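Putative exported protein (Bordetella parapertussis, PDB 3OCJ) is of unknown function but carries a methyltransferase domain of the Rossmann-like class, which suggests S-adenosylmethionine-dependent methyl transfer, and holds a bound palmitic acid. Local coordinates at residues Leu191-Asn197 and Leu223-Phe227; Leu116-Val122 and Cys141-Val147; Gly128-Leu134 and Gly158-Ala163; Arg29-Gly34 and Arg259-Pro263. All blocks are in the same frame, centred on the assembly; numbering follows the deposited sequence.

In the fold
The first helix, 15-33, supplies one half of interaction 4 at its C-terminal end. The other half, at the end of helix 247-261, comes 225 residues later, so this contact closes the largest loop and the other three nest inside it. Interaction 2 then pairs strands 121-124 and 145-150. Interaction 3 sets segment 128-134 against helix 153-163. These two cross along the chain, and they touch: Leu133 meets Val122 and Leu146, and Met130 meets Leu146. Interaction 1 follows in series and pairs strands 188-192 and 221-226 of the same sheet. Interactions 2 and 4 lie on opposite sides of the chain's centre, their centres about 47 Å apart.

Interaction 1: residues Leu191-Asn197 and Leu223-Phe227; sequences LTSNGLN and LVTSF
Two parallel strands run together here and then separate. Leu191 pairs with Leu223 (CA-CA 4.9 Å) and Thr192 with Val224 (CA-CA 4.6 Å). Val224 N donates to Leu191 O at 2.8 Å, and Ser193 N to Val224 O at 2.9 Å. Leu191 (chi1 t, chi2 t) and Leu223 (t, p) share one face of the sheet, with Leu191 CD2 3.5 Å from Leu223 CD1. Phe213 of helix 203-216 packs on both. Thr192 and Val224 point to the opposite face.

From Ser193 O onward side chains take over. Thr225 (t) turns OG1 to donate to Ser193 O at 2.7 Å. Ser193 OG bonds Val125 O, and water 1 donates to both Ser193 OG and Thr225 OG1. Asn194 (t) reaches across and ND2 donates to Ser226 OG (p) at 2.6 Å. Gly195, at positive phi, turns the chain. Asn197 (p) points back, and its ND2 donates to Ser226 O at 2.8 Å. Water 2 joins Gly195 N, Asn197 OD1 and Ser226 OG.

These are the C-terminal ends of central strands in a Rossmann-like methyltransferase sheet. Asn194 also touches the bound palmitic acid. An apolar leucine start thus gives way to diverging ends held by amides, hydroxyls and water.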
loop_
_atom_site.group_PDB
_atom_site.type_symbol
_atom_site.label_atom_id
_atom_site.label_comp_id
_atom_site.label_asym_id
_atom_site.label_seq_id
_atom_site.Cartn_x
_atom_site.Cartn_y
_atom_site.Cartn_z
ATOM N N LEU A 191 -5.330 14.260 5.918
ATOM C CA LEU A 191 -5.596 12.830 6.082
ATOM C C LEU A 191 -4.843 12.097 4.988
ATOM O O LEU A 191 -4.913 12.476 3.816
ATOM C CB LEU A 191 -7.103 12.533 6.005
ATOM C CG LEU A 191 -7.530 11.099 6.370
ATOM C CD1 LEU A 191 -8.955 11.027 6.929
ATOM C CD2 LEU A 191 -7.377 10.130 5.194
ATOM N N THR A 192 -4.088 11.078 5.371
ATOM C CA THR A 192 -3.395 10.255 4.401
ATOM C C THR A 192 -3.915 8.805 4.453
ATOM O O THR A 192 -4.231 8.281 5.529
ATOM C CB THR A 192 -1.871 10.335 4.606
ATOM O OG1 THR A 192 -1.204 9.578 3.591
ATOM C CG2 THR A 192 -1.486 9.832 5.989
ATOM N N SER A 193 -4.018 8.181 3.283
ATOM C CA SER A 193 -4.539 6.829 3.168
ATOM C C SER A 193 -3.831 6.064 2.062
ATOM O O SER A 193 -3.768 6.524 0.924
ATOM C CB SER A 193 -6.043 6.859 2.875
ATOM O OG SER A 193 -6.570 5.537 2.800
ATOM N N ASN A 194 -3.314 4.891 2.408
ATOM C CA ASN A 194 -2.730 3.993 1.418
ATOM C C ASN A 194 -3.122 2.565 1.749
ATOM O O ASN A 194 -3.094 2.167 2.906
ATOM C CB ASN A 194 -1.203 4.135 1.420
ATOM C CG ASN A 194 -0.521 3.195 0.440
ATOM O OD1 ASN A 194 0.174 2.251 0.838
ATOM N ND2 ASN A 194 -0.716 3.438 -0.835
ATOM N N GLY A 195 -3.488 1.799 0.728
ATOM C CA GLY A 195 -3.676 0.363 0.872
ATOM C C GLY A 195 -5.070 -0.133 1.208
ATOM O O GLY A 195 -5.234 -1.260 1.702
ATOM N N LEU A 196 -6.093 0.672 0.951
ATOM C CA LEU A 196 -7.471 0.223 1.135
ATOM C C LEU A 196 -8.208 0.109 -0.185
ATOM O O LEU A 196 -8.776 -0.933 -0.518
ATOM C CB LEU A 196 -8.260 1.167 2.043
ATOM C CG LEU A 196 -8.054 1.076 3.544
ATOM C CD1 LEU A 196 -8.972 2.077 4.232
ATOM C CD2 LEU A 196 -8.336 -0.342 4.018
ATOM N N ASN A 197 -8.225 1.208 -0.937
ATOM C CA ASN A 197 -8.999 1.232 -2.167
ATOM C C ASN A 197 -8.587 0.143 -3.155
ATOM O O ASN A 197 -9.421 -0.394 -3.880
ATOM C CB ASN A 197 -8.958 2.629 -2.821
ATOM C CG ASN A 197 -7.535 3.181 -2.959
ATOM O OD1 ASN A 197 -6.540 2.472 -2.772
ATOM N ND2 ASN A 197 -7.442 4.449 -3.318
ATOM N N LEU A 223 -6.561 15.663 1.449
ATOM C CA LEU A 223 -6.383 14.217 1.449
ATOM C C LEU A 223 -5.177 13.863 0.596
ATOM O O LEU A 223 -5.036 14.371 -0.514
ATOM C CB LEU A 223 -7.621 13.545 0.851
ATOM C CG LEU A 223 -7.525 12.049 0.538
ATOM C CD1 LEU A 223 -7.416 11.209 1.817
ATOM C CD2 LEU A 223 -8.738 11.635 -0.284
ATOM N N VAL A 224 -4.319 12.985 1.103
ATOM C CA VAL A 224 -3.233 12.415 0.318
ATOM C C VAL A 224 -3.487 10.921 0.218
ATOM O O VAL A 224 -3.460 10.207 1.221
ATOM C CB VAL A 224 -1.865 12.669 0.969
ATOM C CG1 VAL A 224 -0.741 12.001 0.171
ATOM C CG2 VAL A 224 -1.613 14.172 1.117
ATOM N N THR A 225 -3.773 10.431 -0.980
ATOM C CA THR A 225 -3.978 9.000 -1.137
ATOM C C THR A 225 -3.313 8.507 -2.424
ATOM O O THR A 225 -2.478 9.213 -3.002
ATOM C CB THR A 225 -5.478 8.608 -1.000
ATOM O OG1 THR A 225 -5.617 7.185 -0.888
ATOM C CG2 THR A 225 -6.329 9.132 -2.146
ATOM N N SER A 226 -3.651 7.298 -2.846
ATOM C CA SER A 226 -2.928 6.636 -3.918
ATOM C C SER A 226 -3.823 5.604 -4.568
ATOM O O SER A 226 -4.871 5.248 -4.036
ATOM C CB SER A 226 -1.711 5.916 -3.367
ATOM O OG SER A 226 -2.147 4.922 -2.442
ATOM N N PHE A 227 -3.416 5.110 -5.725
ATOM C CA PHE A 227 -4.159 4.039 -6.370
ATOM C C PHE A 227 -3.259 3.320 -7.352
ATOM O O PHE A 227 -2.402 3.945 -7.977
ATOM C CB PHE A 227 -5.409 4.594 -7.084
ATOM C CG PHE A 227 -5.114 5.709 -8.060
ATOM C CD1 PHE A 227 -5.129 5.475 -9.420
ATOM C CD2 PHE A 227 -4.818 6.983 -7.593
ATOM C CE1 PHE A 227 -4.871 6.506 -10.310
ATOM C CE2 PHE A 227 -4.548 8.014 -8.478
ATOM C CZ PHE A 227 -4.563 7.771 -9.834
HETATM O O HOH W 1 -7.749 5.607 0.159
HETATM O O HOH W 2 -4.215 3.203 -1.668
#

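Interaction 2: residues Leu116-Val122 and Cys141-Val147; sequences LRPGCVV and CPGVQLV
Segments 116-122 and 141-147 enter two parallel strands through matching type II turns, Arg117-Cys120 and Cys141-Val144. Gly119 and Gly143 both have positive phi, near 76° and 79°, which favours glycine. The turns nest closely: Pro118 CA lies 4.0 Å from Cys141 CA, and Gly119 N donates to Pro142 O at 2.9 Å. Gly119 CA makes a CA-H...O contact with Gly143 O at 3.4 Å. The proline rings lie side by side, Pro118 CB 4.0 Å from Pro142 CD.

The Cys141 sulfur (chi1 m) fills the hollow beside Leu116, with SG 3.9 Å from Leu116 CG. Val144 (t) is the next bump. Its CG2 rests against both Leu116 CG (4.3 Å) and Cys120 SG (3.9 Å), and its CG1 meets Val122 CG2 at 4.1 Å.

The strands then pair in register, Val121 with Gln145 (CA-CA 4.8 Å) and Val122 with Leu146 (5.1 Å). Gln145 N donates to Cys120 O at 2.9 Å, Val122 N to Gln145 O at 2.9 Å, and Val147 N to Val122 O at 2.8 Å. On one face Val121 CG1 packs 4.0 Å from Val147 CG2. On the other, Leu146 (m, t) brings CD2 within 4.1 Å of Val122 CB, and Leu133 of helix 131-134 covers both residues. This is the parallel strand pair of a beta-alpha-beta unit, as in the Rossmann-like sheet of methyltransferases.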
loop_
_atom_site.group_PDB
_atom_site.type_symbol
_atom_site.label_atom_id
_atom_site.label_comp_id
_atom_site.label_asym_id
_atom_site.label_seq_id
_atom_site.Cartn_x
_atom_site.Cartn_y
_atom_site.Cartn_z
ATOM N N LEU A 116 1.988 20.423 5.751
ATOM C CA LEU A 116 2.101 20.508 7.210
ATOM C C LEU A 116 2.201 21.969 7.655
ATOM O O LEU A 116 2.892 22.769 7.024
ATOM C CB LEU A 116 3.348 19.748 7.657
ATOM C CG LEU A 116 3.412 19.070 9.024
ATOM C CD1 LEU A 116 2.358 17.977 9.134
ATOM C CD2 LEU A 116 4.809 18.493 9.226
ATOM N N ARG A 117 1.504 22.319 8.736
ATOM C CA ARG A 117 1.620 23.636 9.365
ATOM C C ARG A 117 1.637 23.442 10.882
ATOM O O ARG A 117 1.161 22.422 11.381
ATOM C CB ARG A 117 0.427 24.529 9.004
ATOM C CG ARG A 117 0.266 24.859 7.527
ATOM C CD ARG A 117 1.381 25.748 7.022
ATOM N NE ARG A 117 1.122 26.180 5.649
ATOM C CZ ARG A 117 1.481 25.488 4.573
ATOM N NH1 ARG A 117 2.125 24.340 4.709
ATOM N NH2 ARG A 117 1.203 25.945 3.359
ATOM N N PRO A 118 2.149 24.433 11.626
ATOM C CA PRO A 118 2.135 24.317 13.090
ATOM C C PRO A 118 0.725 24.056 13.609
ATOM O O PRO A 118 -0.230 24.660 13.117
ATOM C CB PRO A 118 2.627 25.695 13.559
ATOM C CG PRO A 118 3.445 26.216 12.411
ATOM C CD PRO A 118 2.779 25.684 11.166
ATOM N N GLY A 119 0.600 23.158 14.582
ATOM C CA GLY A 119 -0.675 22.909 15.232
ATOM C C GLY A 119 -1.682 22.097 14.436
ATOM O O GLY A 119 -2.810 21.884 14.890
ATOM N N CYS A 120 -1.307 21.624 13.257
ATOM C CA CYS A 120 -2.272 20.886 12.457
ATOM C C CYS A 120 -2.512 19.485 13.008
ATOM O O CYS A 120 -1.669 18.911 13.701
ATOM C CB CYS A 120 -1.876 20.844 10.981
ATOM S SG CYS A 120 -0.478 19.789 10.589
ATOM N N VAL A 121 -3.697 18.969 12.715
ATOM C CA VAL A 121 -4.065 17.620 13.098
ATOM C C VAL A 121 -3.996 16.753 11.846
ATOM O O VAL A 121 -4.690 17.013 10.858
ATOM C CB VAL A 121 -5.471 17.565 13.706
ATOM C CG1 VAL A 121 -5.823 16.135 14.075
ATOM C CG2 VAL A 121 -5.547 18.461 14.943
ATOM N N VAL A 122 -3.126 15.748 11.870
ATOM C CA VAL A 122 -2.916 14.895 10.707
ATOM C C VAL A 122 -3.341 13.475 11.056
ATOM O O VAL A 122 -2.893 12.905 12.055
ATOM C CB VAL A 122 -1.432 14.866 10.303
ATOM C CG1 VAL A 122 -1.247 14.097 9.004
ATOM C CG2 VAL A 122 -0.895 16.285 10.164
ATOM N N CYS A 141 7.200 22.855 12.482
ATOM C CA CYS A 141 5.767 22.651 12.674
ATOM C C CYS A 141 5.517 22.195 14.106
ATOM O O CYS A 141 5.149 21.051 14.343
ATOM C CB CYS A 141 5.175 21.673 11.631
ATOM S SG CYS A 141 5.160 22.374 9.966
ATOM N N PRO A 142 5.727 23.100 15.074
ATOM C CA PRO A 142 5.470 22.694 16.461
ATOM C C PRO A 142 3.990 22.408 16.691
ATOM O O PRO A 142 3.134 22.985 16.022
ATOM C CB PRO A 142 5.901 23.918 17.275
ATOM C CG PRO A 142 5.866 25.072 16.320
ATOM C CD PRO A 142 6.198 24.494 14.970
ATOM N N GLY A 143 3.691 21.513 17.626
ATOM C CA GLY A 143 2.320 21.332 18.073
ATOM C C GLY A 143 1.435 20.515 17.159
ATOM O O GLY A 143 0.224 20.470 17.352
ATOM N N VAL A 144 2.027 19.870 16.165
ATOM C CA VAL A 144 1.271 18.946 15.329
ATOM C C VAL A 144 0.724 17.788 16.172
ATOM O O VAL A 144 1.414 17.253 17.047
ATOM C CB VAL A 144 2.133 18.421 14.164
ATOM C CG1 VAL A 144 1.427 17.278 13.437
ATOM C CG2 VAL A 144 2.455 19.571 13.192
ATOM N N GLN A 145 -0.531 17.418 15.926
ATOM C CA GLN A 145 -1.105 16.237 16.550
ATOM C C GLN A 145 -1.285 15.174 15.496
ATOM O O GLN A 145 -1.750 15.464 14.393
ATOM C CB GLN A 145 -2.453 16.555 17.186
ATOM C CG GLN A 145 -2.381 17.655 18.234
ATOM C CD GLN A 145 -3.752 18.098 18.693
ATOM O OE1 GLN A 145 -4.734 17.375 18.531
ATOM N NE2 GLN A 145 -3.828 19.290 19.273
ATOM N N LEU A 146 -0.887 13.951 15.831
ATOM C CA LEU A 146 -1.017 12.823 14.913
ATOM C C LEU A 146 -2.100 11.860 15.367
ATOM O O LEU A 146 -2.194 11.521 16.544
ATOM C CB LEU A 146 0.306 12.065 14.789
ATOM C CG LEU A 146 1.536 12.868 14.350
ATOM C CD1 LEU A 146 2.780 11.990 14.348
ATOM C CD2 LEU A 146 1.334 13.521 12.991
ATOM N N VAL A 147 -2.902 11.401 14.415
ATOM C CA VAL A 147 -3.990 10.480 14.727
ATOM C C VAL A 147 -3.860 9.265 13.819
ATOM O O VAL A 147 -3.728 9.394 12.604
ATOM C CB VAL A 147 -5.367 11.145 14.527
ATOM C CG1 VAL A 147 -6.498 10.158 14.841
ATOM C CG2 VAL A 147 -5.491 12.391 15.392
#

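Interaction 3: residues Gly128-Leu134 and Gly158-Ala163; sequences GWMSELL and GATRLA
Apolar and CH-pi contacts hold segment 128-134 against helix 153-163; no hydrogen bond links the two. Trp129 CA and Ala159 CA are 3.9 Å apart, whereas Leu134 CA and Ala163 CA are 7.0 Å apart, so the backbones diverge from the tight end.

The CH-pi contact lies at that end. Trp129 (chi1 m, chi2 6°) lays its indole over Gly158. Gly158 CA sits 3.7 Å from the centroid of the five-membered ring, 26° off its normal, and 3.3 Å from Trp129 NE1. A CB on residue 158 would clash with the ring. Backbone carbonyls also press on the helix: Gly128 O is 3.5 Å from Ala159 CB, and Trp129 O 3.4 Å from Leu162 CD2.

Gly128 and Met130 both have positive phi, shaping the turn after strand 121-124 that leads into the weakly bonded helix 131-134. This position corresponds to the loop after the first strand, which in Rossmann-like methyltransferases is often glycine-rich and commonly lines the cofactor pocket; a similar role here is inferred. Gly128 N bonds Asp150 OD2, at the end of the next strand.

Among the apolar side chains, Leu162 (t, p) points at the loop. Its CD2 is 4.0 Å from Trp129 CB and 3.8 Å from Leu134 CD1. Leu134 (m, t) also sets CD2 3.9 Å from Ala163 CB. The selenium of selenomethionine Met130 (m, t, p) lies 4.1 Å from Ala159 CB.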
loop_
_atom_site.group_PDB
_atom_site.type_symbol
_atom_site.label_atom_id
_atom_site.label_comp_id
_atom_site.label_asym_id
_atom_site.label_seq_id
_atom_site.Cartn_x
_atom_site.Cartn_y
_atom_site.Cartn_z
ATOM N N GLY A 128 -1.405 1.818 9.831
ATOM C CA GLY A 128 -0.323 0.851 9.915
ATOM C C GLY A 128 0.659 1.281 10.993
ATOM O O GLY A 128 0.256 1.714 12.076
ATOM N N TRP A 129 1.953 1.179 10.701
ATOM C CA TRP A 129 2.982 1.589 11.658
ATOM C C TRP A 129 3.296 3.085 11.580
ATOM O O TRP A 129 4.190 3.564 12.275
ATOM C CB TRP A 129 4.272 0.785 11.454
ATOM C CG TRP A 129 4.184 -0.634 11.932
ATOM C CD1 TRP A 129 3.077 -1.277 12.395
ATOM C CD2 TRP A 129 5.254 -1.587 11.988
ATOM N NE1 TRP A 129 3.388 -2.573 12.745
ATOM C CE2 TRP A 129 4.720 -2.786 12.502
ATOM C CE3 TRP A 129 6.612 -1.536 11.665
ATOM C CZ2 TRP A 129 5.497 -3.928 12.698
ATOM C CZ3 TRP A 129 7.384 -2.675 11.858
ATOM C CH2 TRP A 129 6.821 -3.852 12.372
HETATM N N MSE A 130 2.573 3.807 10.724
HETATM C CA MSE A 130 2.718 5.267 10.596
HETATM C C MSE A 130 4.078 5.705 10.052
HETATM O O MSE A 130 4.597 6.767 10.413
HETATM C CB MSE A 130 2.406 5.958 11.931
HETATM C CG MSE A 130 0.942 5.824 12.320
HETATM SE SE MSE A 130 0.484 6.580 14.046
HETATM C CE MSE A 130 1.360 8.206 13.845
ATOM N N SER A 131 4.630 4.890 9.156
ATOM C CA SER A 131 5.970 5.094 8.610
ATOM C C SER A 131 6.142 6.475 7.988
ATOM O O SER A 131 7.166 7.139 8.174
ATOM C CB SER A 131 6.271 4.022 7.559
ATOM O OG SER A 131 5.767 2.754 7.957
ATOM N N GLU A 132 5.139 6.903 7.236
ATOM C CA GLU A 132 5.233 8.167 6.524
ATOM C C GLU A 132 5.184 9.354 7.495
ATOM O O GLU A 132 5.972 10.279 7.380
ATOM C CB GLU A 132 4.173 8.270 5.413
ATOM C CG GLU A 132 2.734 8.470 5.870
ATOM C CD GLU A 132 2.077 7.209 6.420
ATOM O OE1 GLU A 132 2.782 6.201 6.638
ATOM O OE2 GLU A 132 0.843 7.232 6.634
ATOM N N LEU A 133 4.290 9.309 8.476
ATOM C CA LEU A 133 4.179 10.416 9.422
ATOM C C LEU A 133 5.394 10.537 10.346
ATOM O O LEU A 133 5.805 11.640 10.705
ATOM C CB LEU A 133 2.890 10.310 10.246
ATOM C CG LEU A 133 1.560 10.375 9.488
ATOM C CD1 LEU A 133 0.404 10.380 10.483
ATOM C CD2 LEU A 133 1.494 11.590 8.584
ATOM N N LEU A 134 5.978 9.406 10.724
ATOM C CA LEU A 134 7.129 9.424 11.621
ATOM C C LEU A 134 8.418 9.817 10.892
ATOM O O LEU A 134 9.440 10.073 11.522
ATOM C CB LEU A 134 7.290 8.069 12.316
ATOM C CG LEU A 134 6.176 7.682 13.295
ATOM C CD1 LEU A 134 6.318 6.230 13.735
ATOM C CD2 LEU A 134 6.156 8.611 14.508
ATOM N N GLY A 158 2.320 -1.830 16.666
ATOM C CA GLY A 158 3.533 -1.555 15.918
ATOM C C GLY A 158 3.799 -0.070 15.749
ATOM O O GLY A 158 4.952 0.367 15.749
ATOM N N ALA A 159 2.738 0.713 15.582
ATOM C CA ALA A 159 2.898 2.162 15.481
ATOM C C ALA A 159 3.472 2.710 16.783
ATOM O O ALA A 159 4.399 3.519 16.772
ATOM C CB ALA A 159 1.570 2.832 15.150
ATOM N N THR A 160 2.926 2.248 17.899
ATOM C CA THR A 160 3.423 2.667 19.202
ATOM C C THR A 160 4.895 2.305 19.370
ATOM O O THR A 160 5.697 3.137 19.798
ATOM C CB THR A 160 2.599 2.053 20.324
ATOM O OG1 THR A 160 2.575 0.630 20.186
ATOM C CG2 THR A 160 1.191 2.569 20.262
ATOM N N ARG A 161 5.250 1.075 19.009
ATOM C CA ARG A 161 6.635 0.618 19.127
ATOM C C ARG A 161 7.592 1.408 18.233
ATOM O O ARG A 161 8.708 1.729 18.645
ATOM C CB ARG A 161 6.754 -0.884 18.841
ATOM C CG ARG A 161 6.047 -1.774 19.857
ATOM C CD ARG A 161 6.479 -3.235 19.734
ATOM N NE ARG A 161 6.236 -3.786 18.401
ATOM C CZ ARG A 161 5.113 -4.397 18.032
ATOM N NH1 ARG A 161 4.115 -4.538 18.895
ATOM N NH2 ARG A 161 4.987 -4.868 16.798
ATOM N N LEU A 162 7.160 1.722 17.014
ATOM C CA LEU A 162 8.000 2.462 16.083
ATOM C C LEU A 162 8.177 3.910 16.543
ATOM O O LEU A 162 9.220 4.517 16.313
ATOM C CB LEU A 162 7.409 2.415 14.670
ATOM C CG LEU A 162 8.268 3.016 13.551
ATOM C CD1 LEU A 162 9.583 2.260 13.431
ATOM C CD2 LEU A 162 7.526 3.010 12.217
ATOM N N ALA A 163 7.157 4.448 17.206
ATOM C CA ALA A 163 7.170 5.842 17.634
ATOM C C ALA A 163 7.816 6.032 19.004
ATOM O O ALA A 163 8.027 7.166 19.436
ATOM C CB ALA A 163 5.750 6.396 17.649
#

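Interaction 4: residues Arg29-Gly34 and Arg259-Pro263; sequences RILLQG and RLIQP
Two helix ends meet here, and each sends an arginine to backbone carbonyls of the other. Arg29 and Arg259 have their CA atoms 6.7 Å apart. Helix 15-33 stops at Gly34, which has positive phi. Helix 247-261 ends in a wider pi-type turn and leaves helical geometry at Gln262, also with positive phi.

Arg29 (m, t, m, chi4 -88°) points toward the other helix. Its NE donates to Arg259 O at 2.8 Å and its NH2 to the same oxygen at 3.1 Å, so one carbonyl takes two protons from one guanidinium. Gln262 NE2 lies over a face of that group, 3.5 Å from Arg29 NE; its own bond goes to Thr258 O.

Arg259 (t, t, m) extends the other way. Its NH1 donates to Gly34 O at 2.8 Å and makes a weak bond to Gln44 OE1. Gly34 O also accepts from Gln44 NE2. Water 3 accepts from Arg259 NH2 at 2.9 Å and lies 2.5 Å from Gln33 O. Gln33 OE1 lies over the guanidinium face, 3.2 Å from Arg259 NE, at too poor an angle for a hydrogen bond.

An apolar patch adjoins: Ile30 CD1 meets Leu260 CD2 at 3.7 Å. Helix 41-53 packs alongside, with Val41 and Gln44 against Ile30 and Leu51 against Leu260. The contact joins the N-terminal helices to helix 247-261, which follows strand 221-226 of the sheet.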
loop_
_atom_site.group_PDB
_atom_site.type_symbol
_atom_site.label_atom_id
_atom_site.label_comp_id
_atom_site.label_asym_id
_atom_site.label_seq_id
_atom_site.Cartn_x
_atom_site.Cartn_y
_atom_site.Cartn_z
ATOM N N ARG A 29 -0.759 -25.122 -9.917
ATOM C CA ARG A 29 -0.995 -24.159 -10.983
ATOM C C ARG A 29 0.181 -24.110 -11.951
ATOM O O ARG A 29 -0.003 -23.885 -13.147
ATOM C CB ARG A 29 -1.290 -22.768 -10.414
ATOM C CG ARG A 29 -2.631 -22.678 -9.714
ATOM C CD ARG A 29 -3.041 -21.233 -9.454
ATOM N NE ARG A 29 -2.176 -20.548 -8.494
ATOM C CZ ARG A 29 -2.344 -20.556 -7.174
ATOM N NH1 ARG A 29 -3.346 -21.231 -6.622
ATOM N NH2 ARG A 29 -1.499 -19.883 -6.402
ATOM N N ILE A 30 1.388 -24.320 -11.431
ATOM C CA ILE A 30 2.584 -24.359 -12.267
ATOM C C ILE A 30 2.584 -25.621 -13.126
ATOM O O ILE A 30 2.756 -25.555 -14.345
ATOM C CB ILE A 30 3.872 -24.349 -11.427
ATOM C CG1 ILE A 30 4.022 -23.025 -10.674
ATOM C CG2 ILE A 30 5.087 -24.560 -12.315
ATOM C CD1 ILE A 30 5.124 -23.071 -9.622
ATOM N N LEU A 31 2.392 -26.768 -12.484
ATOM C CA LEU A 31 2.445 -28.051 -13.181
ATOM C C LEU A 31 1.352 -28.194 -14.234
ATOM O O LEU A 31 1.574 -28.788 -15.289
ATOM C CB LEU A 31 2.365 -29.207 -12.182
ATOM C CG LEU A 31 3.502 -29.304 -11.166
ATOM C CD1 LEU A 31 3.275 -30.485 -10.243
ATOM C CD2 LEU A 31 4.845 -29.421 -11.861
ATOM N N LEU A 32 0.173 -27.653 -13.944
ATOM C CA LEU A 32 -0.968 -27.780 -14.845
ATOM C C LEU A 32 -0.926 -26.795 -16.011
ATOM O O LEU A 32 -1.469 -27.074 -17.081
ATOM C CB LEU A 32 -2.285 -27.621 -14.077
ATOM C CG LEU A 32 -2.646 -28.724 -13.079
ATOM C CD1 LEU A 32 -3.926 -28.377 -12.329
ATOM C CD2 LEU A 32 -2.781 -30.067 -13.784
ATOM N N GLN A 33 -0.284 -25.648 -15.809
ATOM C CA GLN A 33 -0.290 -24.590 -16.818
ATOM C C GLN A 33 1.003 -24.524 -17.638
ATOM O O GLN A 33 1.028 -23.946 -18.723
ATOM C CB GLN A 33 -0.619 -23.236 -16.179
ATOM C CG GLN A 33 -1.993 -23.216 -15.524
ATOM C CD GLN A 33 -2.297 -21.921 -14.792
ATOM O OE1 GLN A 33 -1.521 -20.967 -14.841
ATOM N NE2 GLN A 33 -3.435 -21.884 -14.107
ATOM N N GLY A 34 2.070 -25.118 -17.111
ATOM C CA GLY A 34 3.311 -25.269 -17.853
ATOM C C GLY A 34 4.170 -24.030 -18.028
ATOM O O GLY A 34 4.027 -23.048 -17.300
ATOM N N ARG A 259 0.365 -16.159 -10.985
ATOM C CA ARG A 259 0.367 -17.603 -10.803
ATOM C C ARG A 259 0.685 -18.054 -9.381
ATOM O O ARG A 259 0.119 -19.035 -8.900
ATOM C CB ARG A 259 1.330 -18.270 -11.787
ATOM C CG ARG A 259 1.212 -19.779 -11.797
ATOM C CD ARG A 259 1.943 -20.390 -12.971
ATOM N NE ARG A 259 1.405 -19.913 -14.239
ATOM C CZ ARG A 259 1.715 -20.438 -15.419
ATOM N NH1 ARG A 259 2.557 -21.459 -15.488
ATOM N NH2 ARG A 259 1.181 -19.945 -16.527
ATOM N N LEU A 260 1.588 -17.356 -8.706
ATOM C CA LEU A 260 2.042 -17.855 -7.410
ATOM C C LEU A 260 1.273 -17.280 -6.218
ATOM O O LEU A 260 0.603 -18.020 -5.490
ATOM C CB LEU A 260 3.552 -17.674 -7.247
ATOM C CG LEU A 260 4.396 -18.233 -8.399
ATOM C CD1 LEU A 260 5.882 -18.106 -8.088
ATOM C CD2 LEU A 260 4.028 -19.689 -8.691
ATOM N N ILE A 261 1.347 -15.966 -6.030
ATOM C CA ILE A 261 0.712 -15.328 -4.876
ATOM C C ILE A 261 -0.787 -15.116 -5.064
ATOM O O ILE A 261 -1.585 -15.401 -4.171
ATOM C CB ILE A 261 1.357 -13.959 -4.595
ATOM C CG1 ILE A 261 2.822 -14.140 -4.188
ATOM C CG2 ILE A 261 0.544 -13.179 -3.562
ATOM C CD1 ILE A 261 3.615 -12.837 -4.175
ATOM N N GLN A 262 -1.156 -14.595 -6.228
ATOM C CA GLN A 262 -2.533 -14.204 -6.537
ATOM C C GLN A 262 -3.015 -13.112 -5.587
ATOM O O GLN A 262 -3.947 -13.302 -4.817
ATOM C CB GLN A 262 -3.466 -15.412 -6.553
ATOM C CG GLN A 262 -2.928 -16.515 -7.462
ATOM C CD GLN A 262 -4.007 -17.425 -8.008
ATOM O OE1 GLN A 262 -4.833 -17.947 -7.262
ATOM N NE2 GLN A 262 -3.997 -17.626 -9.319
ATOM N N PRO A 263 -2.386 -11.941 -5.663
ATOM C CA PRO A 263 -2.664 -10.896 -4.666
ATOM C C PRO A 263 -4.083 -10.331 -4.754
ATOM O O PRO A 263 -4.699 -10.301 -5.822
ATOM C CB PRO A 263 -1.673 -9.778 -5.008
ATOM C CG PRO A 263 -0.796 -10.301 -6.104
ATOM C CD PRO A 263 -1.413 -11.529 -6.687
HETATM O O HOH W 3 1.754 -21.512 -18.838
#